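Local coordinates for protein lovastatin nonaketide synthase, polyketide synthase component (Aspergillus terreus, PDB 7CPX) that builds the nonaketide backbone of lovastatin, making enzyme-bound dihydromonacolin L from nine malonyl-CoA units with NADPH and S-adenosyl-L-methionine, at residues D81-F85 against A927-D931; A205-I211 against R244-S250. The protein carries 2 engineered substitutions. One frame throughout, in Å; residues are numbered along the deposited sequence.

Contact 1: D81-F85 against A927-D931; sequences DAAFF and AYPWD
F84 sends its ring toward Y928 and W930 because its CG stands opposite the backbone N (chi1 178°). W930 has CG opposite its own carbonyl carbon, beside the backbone N (chi1 -52°), and this brings its six-membered ring up to F84 and F85. Two edge-to-face pairs follow. The CZ3 corner of W930 points at the middle of the F84 face, with W930 CZ3 3.5 Å from F84 CD1 and the planes 76° apart. F84 in turn lays its CD2-CE2 edge over one face of Y928, and F84 CD2 lies 3.3 Å from Y928 CZ. The opposite face of Y928 carries P929 CD. F85 and W930 are nearly parallel but slid so far that they barely overlap. D81 lies beside this aromatic cluster, its OD2 at the edge of the Y928 ring. The same OD2 accepts a hydrogen bond from the backbone N of D931 (D931 N to D81 OD2 2.8 Å), with the donor above the carboxylate plane. Its OD1 takes the backbone N of F84 (F84 N to D81 OD1 2.9 Å) in an Asx motif. One carboxylate thus ties its own turn to the other segment. The carboxylate of D931 points away from this bond and pairs with R483. Y928 OH bonds to the backbone N of K480, and W930 NE1 to E108. The contact is buried where a ketosynthase loop, between strand 69-70 and helix 89-94, meets a loop between helix 905-911 and helix 941-947. Helix 97-113 packs against F85 and W930, and helix 482-498 against D81, Y928 and P929.

Contact 2: A205-I211 against R244-S250; sequences AAGANLI and RGEAVCS
R244 reaches across to N209 and I211 with a chain bent at chi3 (44°). Its NH1 makes a weak hydrogen bond to N209 OD1, 3.3 Å from R244 NH1, and the amide and guanidinium planes stand 65° apart. I211 CG1 lies obliquely against the same guanidinium. N209 OD1 is also bonded to T133, and F217 makes a cation-pi contact with R244. At G245 the backbone O faces N209 ND2; the modelled distance is too short to be trusted in detail. E246 crosses L210 at about a right angle and meets I211 obliquely. Its CB meets L210 CD2 and its CG packs against I211, with E246 CG 3.6 Å from I211 CD1. E246 OE1 accepts from the backbone N of L73, and the carboxylate also faces R48 in a salt bridge whose OE2 position is less sure.

Regular pairing starts at A247. It exchanges two backbone hydrogen bonds with N209; the one from N209 N to A247 O is 2.9 Å long and almost straight at 177°. V248 faces A208 as a non-hydrogen-bonded pair. Its CG2 touches L210 CD2 at 3.8 Å and lies 4.2 Å from A208 CB. C249 and G207 form the next hydrogen-bonded pair, with G207 N to C249 O at 2.9 Å. S250 sits opposite A206, its OG 3.8 Å from A206 CB and bonded to T105 of helix 97-113. These are neighbouring strands of the mixed sheet of the ketosynthase, with helix 97-113 on the face of A206, A208, V248 and S250 and helix 369-386 on the face of N209, A247 and C249, as in the thiolase fold to which its family belongs. The predicted active-site residue H367 lies about 6 Å from R244, side chain to side chain.

The two contacts lie about 19 Å apart between centres and do not touch; their nearest atoms are about 10 Å apart. Contact 2 is nested inside the long loop that contact 1 closes: 205-211 and 244-250 follow 81-85, and 927-931 comes much later. Helix 97-113 touches both contacts. Both segments of contact 2 belong to the ketosynthase, and they lie near its predicted active site. Contact 1 brings a loop between helix 905-911 and helix 941-947, later in the chain than the MAT region (562-889), back onto the ketosynthase, away from the predicted active sites.

Contact 1: D81-F85 against A927-D931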
ATOM      1  N   ASP A  81     -25.948  24.512  10.460  1.00 91.46           N
ATOM      2  CA  ASP A  81     -25.922  25.967  10.602  1.00 91.46           C
ATOM      3  C   ASP A  81     -24.889  26.347  11.663  1.00 91.46           C
ATOM      4  O   ASP A  81     -25.203  26.741  12.787  1.00 91.46           O
ATOM      5  CB  ASP A  81     -27.309  26.492  10.946  1.00 91.46           C
ATOM      6  CG  ASP A  81     -27.474  27.959  10.609  1.00 91.46           C
ATOM      7  OD1 ASP A  81     -26.475  28.703  10.690  1.00 91.46           O
ATOM      8  OD2 ASP A  81     -28.602  28.368  10.264  1.00 91.46           O
ATOM      9  N   ALA A  82     -23.622  26.211  11.272  1.00 87.28           N
ATOM     10  CA  ALA A  82     -22.529  26.531  12.183  1.00 87.28           C
ATOM     11  C   ALA A  82     -22.569  27.996  12.594  1.00 87.28           C
ATOM     12  O   ALA A  82     -22.295  28.333  13.752  1.00 87.28           O
ATOM     13  CB  ALA A  82     -21.191  26.190  11.530  1.00 87.28           C
ATOM     14  N   ALA A  83     -22.907  28.883  11.657  1.00 90.32           N
ATOM     15  CA  ALA A  83     -23.012  30.299  11.986  1.00 90.32           C
ATOM     16  C   ALA A  83     -24.062  30.531  13.064  1.00 90.32           C
ATOM     17  O   ALA A  83     -23.900  31.407  13.923  1.00 90.32           O
ATOM     18  CB  ALA A  83     -23.346  31.104  10.732  1.00 90.32           C
ATOM     19  N   PHE A  84     -25.147  29.755  13.036  1.00 91.13           N
ATOM     20  CA  PHE A  84     -26.195  29.914  14.038  1.00 91.13           C
ATOM     21  C   PHE A  84     -25.661  29.648  15.437  1.00 91.13           C
ATOM     22  O   PHE A  84     -25.978  30.380  16.382  1.00 91.13           O
ATOM     23  CB  PHE A  84     -27.361  28.976  13.724  1.00 91.13           C
ATOM     24  CG  PHE A  84     -28.475  29.027  14.731  1.00 91.13           C
ATOM     25  CD1 PHE A  84     -28.400  28.307  15.907  1.00 91.13           C
ATOM     26  CD2 PHE A  84     -29.608  29.785  14.491  1.00 91.13           C
ATOM     27  CE1 PHE A  84     -29.422  28.351  16.830  1.00 91.13           C
ATOM     28  CE2 PHE A  84     -30.634  29.833  15.409  1.00 91.13           C
ATOM     29  CZ  PHE A  84     -30.541  29.113  16.580  1.00 91.13           C
ATOM     30  N   PHE A  85     -24.848  28.604  15.590  1.00 85.62           N
ATOM     31  CA  PHE A  85     -24.347  28.185  16.890  1.00 85.62           C
ATOM     32  C   PHE A  85     -22.977  28.768  17.209  1.00 85.62           C
ATOM     33  O   PHE A  85     -22.309  28.290  18.132  1.00 85.62           O
ATOM     34  CB  PHE A  85     -24.303  26.658  16.964  1.00 85.62           C
ATOM     35  CG  PHE A  85     -25.657  26.015  16.887  1.00 85.62           C
ATOM     36  CD1 PHE A  85     -26.458  25.923  18.008  1.00 85.62           C
ATOM     37  CD2 PHE A  85     -26.128  25.507  15.693  1.00 85.62           C
ATOM     38  CE1 PHE A  85     -27.704  25.336  17.940  1.00 85.62           C
ATOM     39  CE2 PHE A  85     -27.370  24.915  15.617  1.00 85.62           C
ATOM     40  CZ  PHE A  85     -28.162  24.828  16.742  1.00 85.62           C
ATOM     41  N   ALA A 927     -40.304  24.914  12.408  1.00100.27           N
ATOM     42  CA  ALA A 927     -38.995  24.830  13.029  1.00100.27           C
ATOM     43  C   ALA A 927     -38.035  25.809  12.361  1.00100.27           C
ATOM     44  O   ALA A 927     -38.274  26.303  11.256  1.00100.27           O
ATOM     45  CB  ALA A 927     -38.446  23.408  12.938  1.00100.27           C
ATOM     46  N   TYR A 928     -36.941  26.091  13.052  1.00 96.08           N
ATOM     47  CA  TYR A 928     -35.982  27.054  12.537  1.00 96.08           C
ATOM     48  C   TYR A 928     -35.401  26.550  11.219  1.00 96.08           C
ATOM     49  O   TYR A 928     -34.962  25.394  11.143  1.00 96.08           O
ATOM     50  CB  TYR A 928     -34.866  27.295  13.550  1.00 96.08           C
ATOM     51  CG  TYR A 928     -33.841  28.305  13.088  1.00 96.08           C
ATOM     52  CD1 TYR A 928     -34.002  29.656  13.351  1.00 96.08           C
ATOM     53  CD2 TYR A 928     -32.714  27.909  12.384  1.00 96.08           C
ATOM     54  CE1 TYR A 928     -33.072  30.581  12.930  1.00 96.08           C
ATOM     55  CE2 TYR A 928     -31.778  28.826  11.959  1.00 96.08           C
ATOM     56  CZ  TYR A 928     -31.961  30.162  12.233  1.00 96.08           C
ATOM     57  OH  TYR A 928     -31.026  31.078  11.810  1.00 96.08           O
ATOM     58  N   PRO A 929     -35.382  27.371  10.167  1.00100.35           N
ATOM     59  CA  PRO A 929     -34.817  26.922   8.890  1.00100.35           C
ATOM     60  C   PRO A 929     -33.300  26.933   8.899  1.00100.35           C
ATOM     61  O   PRO A 929     -32.672  27.911   8.481  1.00100.35           O
ATOM     62  CB  PRO A 929     -35.382  27.934   7.890  1.00100.35           C
ATOM     63  CG  PRO A 929     -35.522  29.174   8.686  1.00100.35           C
ATOM     64  CD  PRO A 929     -35.912  28.740  10.073  1.00100.35           C
ATOM     65  N   TRP A 930     -32.706  25.849   9.386  1.00 90.20           N
ATOM     66  CA  TRP A 930     -31.257  25.782   9.496  1.00 90.20           C
ATOM     67  C   TRP A 930     -30.615  26.016   8.136  1.00 90.20           C
ATOM     68  O   TRP A 930     -31.093  25.525   7.110  1.00 90.20           O
ATOM     69  CB  TRP A 930     -30.843  24.430  10.067  1.00 90.20           C
ATOM     70  CG  TRP A 930     -31.568  24.105  11.330  1.00 90.20           C
ATOM     71  CD1 TRP A 930     -32.626  23.263  11.469  1.00 90.20           C
ATOM     72  CD2 TRP A 930     -31.306  24.638  12.630  1.00 90.20           C
ATOM     73  NE1 TRP A 930     -33.035  23.225  12.778  1.00 90.20           N
ATOM     74  CE2 TRP A 930     -32.239  24.064  13.513  1.00 90.20           C
ATOM     75  CE3 TRP A 930     -30.368  25.541  13.134  1.00 90.20           C
ATOM     76  CZ2 TRP A 930     -32.262  24.363  14.871  1.00 90.20           C
ATOM     77  CZ3 TRP A 930     -30.393  25.836  14.481  1.00 90.20           C
ATOM     78  CH2 TRP A 930     -31.332  25.250  15.334  1.00 90.20           C
ATOM     79  N   ASP A 931     -29.522  26.783   8.137  1.00 96.43           N
ATOM     80  CA  ASP A 931     -28.941  27.258   6.887  1.00 96.43           C
ATOM     81  C   ASP A 931     -28.646  26.104   5.937  1.00 96.43           C
ATOM     82  O   ASP A 931     -29.072  26.115   4.777  1.00 96.43           O
ATOM     83  CB  ASP A 931     -27.669  28.051   7.187  1.00 96.43           C
ATOM     84  CG  ASP A 931     -27.050  28.651   5.943  1.00 96.43           C
ATOM     85  OD1 ASP A 931     -27.699  29.508   5.309  1.00 96.43           O
ATOM     86  OD2 ASP A 931     -25.910  28.271   5.606  1.00 96.43           O
TER

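Contact 2: A205-I211 against R244-S250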
ATOM      1  N   ALA A 205     -33.246  16.143  27.959  1.00 74.98           N
ATOM      2  CA  ALA A 205     -32.945  14.726  27.833  1.00 74.98           C
ATOM      3  C   ALA A 205     -32.863  14.441  26.343  1.00 74.98           C
ATOM      4  O   ALA A 205     -33.879  14.468  25.642  1.00 74.98           O
ATOM      5  CB  ALA A 205     -34.008  13.867  28.512  1.00 74.98           C
ATOM      6  N   ALA A 206     -31.656  14.210  25.853  1.00 75.21           N
ATOM      7  CA  ALA A 206     -31.422  14.050  24.433  1.00 75.21           C
ATOM      8  C   ALA A 206     -30.804  12.687  24.166  1.00 75.21           C
ATOM      9  O   ALA A 206     -30.326  12.001  25.067  1.00 75.21           O
ATOM     10  CB  ALA A 206     -30.514  15.162  23.895  1.00 75.21           C
ATOM     11  N   GLY A 207     -30.838  12.303  22.900  1.00 75.44           N
ATOM     12  CA  GLY A 207     -30.211  11.076  22.457  1.00 75.44           C
ATOM     13  C   GLY A 207     -29.803  11.219  21.015  1.00 75.44           C
ATOM     14  O   GLY A 207     -30.439  11.943  20.243  1.00 75.44           O
ATOM     15  N   ALA A 208     -28.734  10.524  20.644  1.00 76.07           N
ATOM     16  CA  ALA A 208     -28.199  10.644  19.294  1.00 76.07           C
ATOM     17  C   ALA A 208     -27.577   9.326  18.869  1.00 76.07           C
ATOM     18  O   ALA A 208     -26.645   8.841  19.517  1.00 76.07           O
ATOM     19  CB  ALA A 208     -27.168  11.768  19.215  1.00 76.07           C
ATOM     20  N   ASN A 209     -28.095   8.755  17.786  1.00 79.15           N
ATOM     21  CA  ASN A 209     -27.468   7.628  17.112  1.00 79.15           C
ATOM     22  C   ASN A 209     -27.442   7.930  15.626  1.00 79.15           C
ATOM     23  O   ASN A 209     -28.482   8.235  15.035  1.00 79.15           O
ATOM     24  CB  ASN A 209     -28.214   6.323  17.374  1.00 79.15           C
ATOM     25  CG  ASN A 209     -27.708   5.183  16.516  1.00 79.15           C
ATOM     26  OD1 ASN A 209     -26.727   4.522  16.856  1.00 79.15           O
ATOM     27  ND2 ASN A 209     -28.378   4.944  15.396  1.00 79.15           N
ATOM     28  N   LEU A 210     -26.262   7.848  15.026  1.00 80.45           N
ATOM     29  CA  LEU A 210     -26.086   8.174  13.622  1.00 80.45           C
ATOM     30  C   LEU A 210     -25.264   7.098  12.936  1.00 80.45           C
ATOM     31  O   LEU A 210     -24.446   6.417  13.561  1.00 80.45           O
ATOM     32  CB  LEU A 210     -25.411   9.536  13.450  1.00 80.45           C
ATOM     33  CG  LEU A 210     -26.233  10.728  13.938  1.00 80.45           C
ATOM     34  CD1 LEU A 210     -25.453  12.004  13.746  1.00 80.45           C
ATOM     35  CD2 LEU A 210     -27.562  10.806  13.211  1.00 80.45           C
ATOM     36  N   ILE A 211     -25.495   6.959  11.635  1.00 82.41           N
ATOM     37  CA  ILE A 211     -24.820   5.966  10.814  1.00 82.41           C
ATOM     38  C   ILE A 211     -23.845   6.691   9.900  1.00 82.41           C
ATOM     39  O   ILE A 211     -24.202   7.106   8.793  1.00 82.41           O
ATOM     40  CB  ILE A 211     -25.835   5.129  10.017  1.00 82.41           C
ATOM     41  CG1 ILE A 211     -26.581   4.186  10.960  1.00 82.41           C
ATOM     42  CG2 ILE A 211     -25.138   4.355   8.922  1.00 82.41           C
ATOM     43  CD1 ILE A 211     -27.904   3.715  10.435  1.00 82.41           C
ATOM     44  N   ARG A 244     -30.453  -0.978  12.618  1.00 82.31           N
ATOM     45  CA  ARG A 244     -29.954   0.297  13.106  1.00 82.31           C
ATOM     46  C   ARG A 244     -30.747   1.441  12.490  1.00 82.31           C
ATOM     47  O   ARG A 244     -31.161   1.377  11.330  1.00 82.31           O
ATOM     48  CB  ARG A 244     -28.472   0.448  12.774  1.00 82.31           C
ATOM     49  CG  ARG A 244     -27.554  -0.410  13.628  1.00 82.31           C
ATOM     50  CD  ARG A 244     -26.096  -0.212  13.246  1.00 82.31           C
ATOM     51  NE  ARG A 244     -25.776   1.198  13.065  1.00 82.31           N
ATOM     52  CZ  ARG A 244     -25.667   2.070  14.056  1.00 82.31           C
ATOM     53  NH1 ARG A 244     -25.840   1.709  15.315  1.00 82.31           N
ATOM     54  NH2 ARG A 244     -25.387   3.340  13.776  1.00 82.31           N
ATOM     55  N   GLY A 245     -30.967   2.478  13.275  1.00 79.02           N
ATOM     56  CA  GLY A 245     -31.684   3.651  12.806  1.00 79.02           C
ATOM     57  C   GLY A 245     -30.977   4.920  13.222  1.00 79.02           C
ATOM     58  O   GLY A 245     -30.418   5.005  14.314  1.00 79.02           O
ATOM     59  N   GLU A 246     -31.000   5.907  12.333  1.00 82.04           N
ATOM     60  CA  GLU A 246     -30.435   7.216  12.620  1.00 82.04           C
ATOM     61  C   GLU A 246     -31.515   8.099  13.222  1.00 82.04           C
ATOM     62  O   GLU A 246     -32.536   8.365  12.578  1.00 82.04           O
ATOM     63  CB  GLU A 246     -29.877   7.864  11.357  1.00 82.04           C
ATOM     64  CG  GLU A 246     -28.622   7.233  10.828  1.00 82.04           C
ATOM     65  CD  GLU A 246     -27.915   8.140   9.845  1.00 82.04           C
ATOM     66  OE1 GLU A 246     -28.588   9.006   9.248  1.00 82.04           O
ATOM     67  OE2 GLU A 246     -26.683   8.007   9.680  1.00 82.04           O
ATOM     68  N   ALA A 247     -31.288   8.566  14.445  1.00 79.40           N
ATOM     69  CA  ALA A 247     -32.244   9.447  15.090  1.00 79.40           C
ATOM     70  C   ALA A 247     -31.521  10.319  16.101  1.00 79.40           C
ATOM     71  O   ALA A 247     -30.624   9.855  16.813  1.00 79.40           O
ATOM     72  CB  ALA A 247     -33.363   8.654  15.771  1.00 79.40           C
ATOM     73  N   VAL A 248     -31.917  11.585  16.147  1.00 79.15           N
ATOM     74  CA  VAL A 248     -31.444  12.533  17.145  1.00 79.15           C
ATOM     75  C   VAL A 248     -32.676  13.167  17.768  1.00 79.15           C
ATOM     76  O   VAL A 248     -33.415  13.895  17.094  1.00 79.15           O
ATOM     77  CB  VAL A 248     -30.520  13.599  16.546  1.00 79.15           C
ATOM     78  CG1 VAL A 248     -30.022  14.529  17.635  1.00 79.15           C
ATOM     79  CG2 VAL A 248     -29.358  12.936  15.831  1.00 79.15           C
ATOM     80  N   CYS A 249     -32.895  12.904  19.048  1.00 78.71           N
ATOM     81  CA  CYS A 249     -34.063  13.394  19.761  1.00 78.71           C
ATOM     82  C   CYS A 249     -33.620  14.302  20.893  1.00 78.71           C
ATOM     83  O   CYS A 249     -32.555  14.103  21.480  1.00 78.71           O
ATOM     84  CB  CYS A 249     -34.895  12.239  20.319  1.00 78.71           C
ATOM     85  SG  CYS A 249     -36.435  12.750  21.114  1.00 78.71           S
ATOM     86  N   SER A 250     -34.436  15.309  21.184  1.00 79.59           N
ATOM     87  CA  SER A 250     -34.233  16.168  22.335  1.00 79.59           C
ATOM     88  C   SER A 250     -35.587  16.423  22.970  1.00 79.59           C
ATOM     89  O   SER A 250     -36.558  16.709  22.268  1.00 79.59           O
ATOM     90  CB  SER A 250     -33.570  17.491  21.943  1.00 79.59           C
ATOM     91  OG  SER A 250     -32.325  17.265  21.308  1.00 79.59           O
TER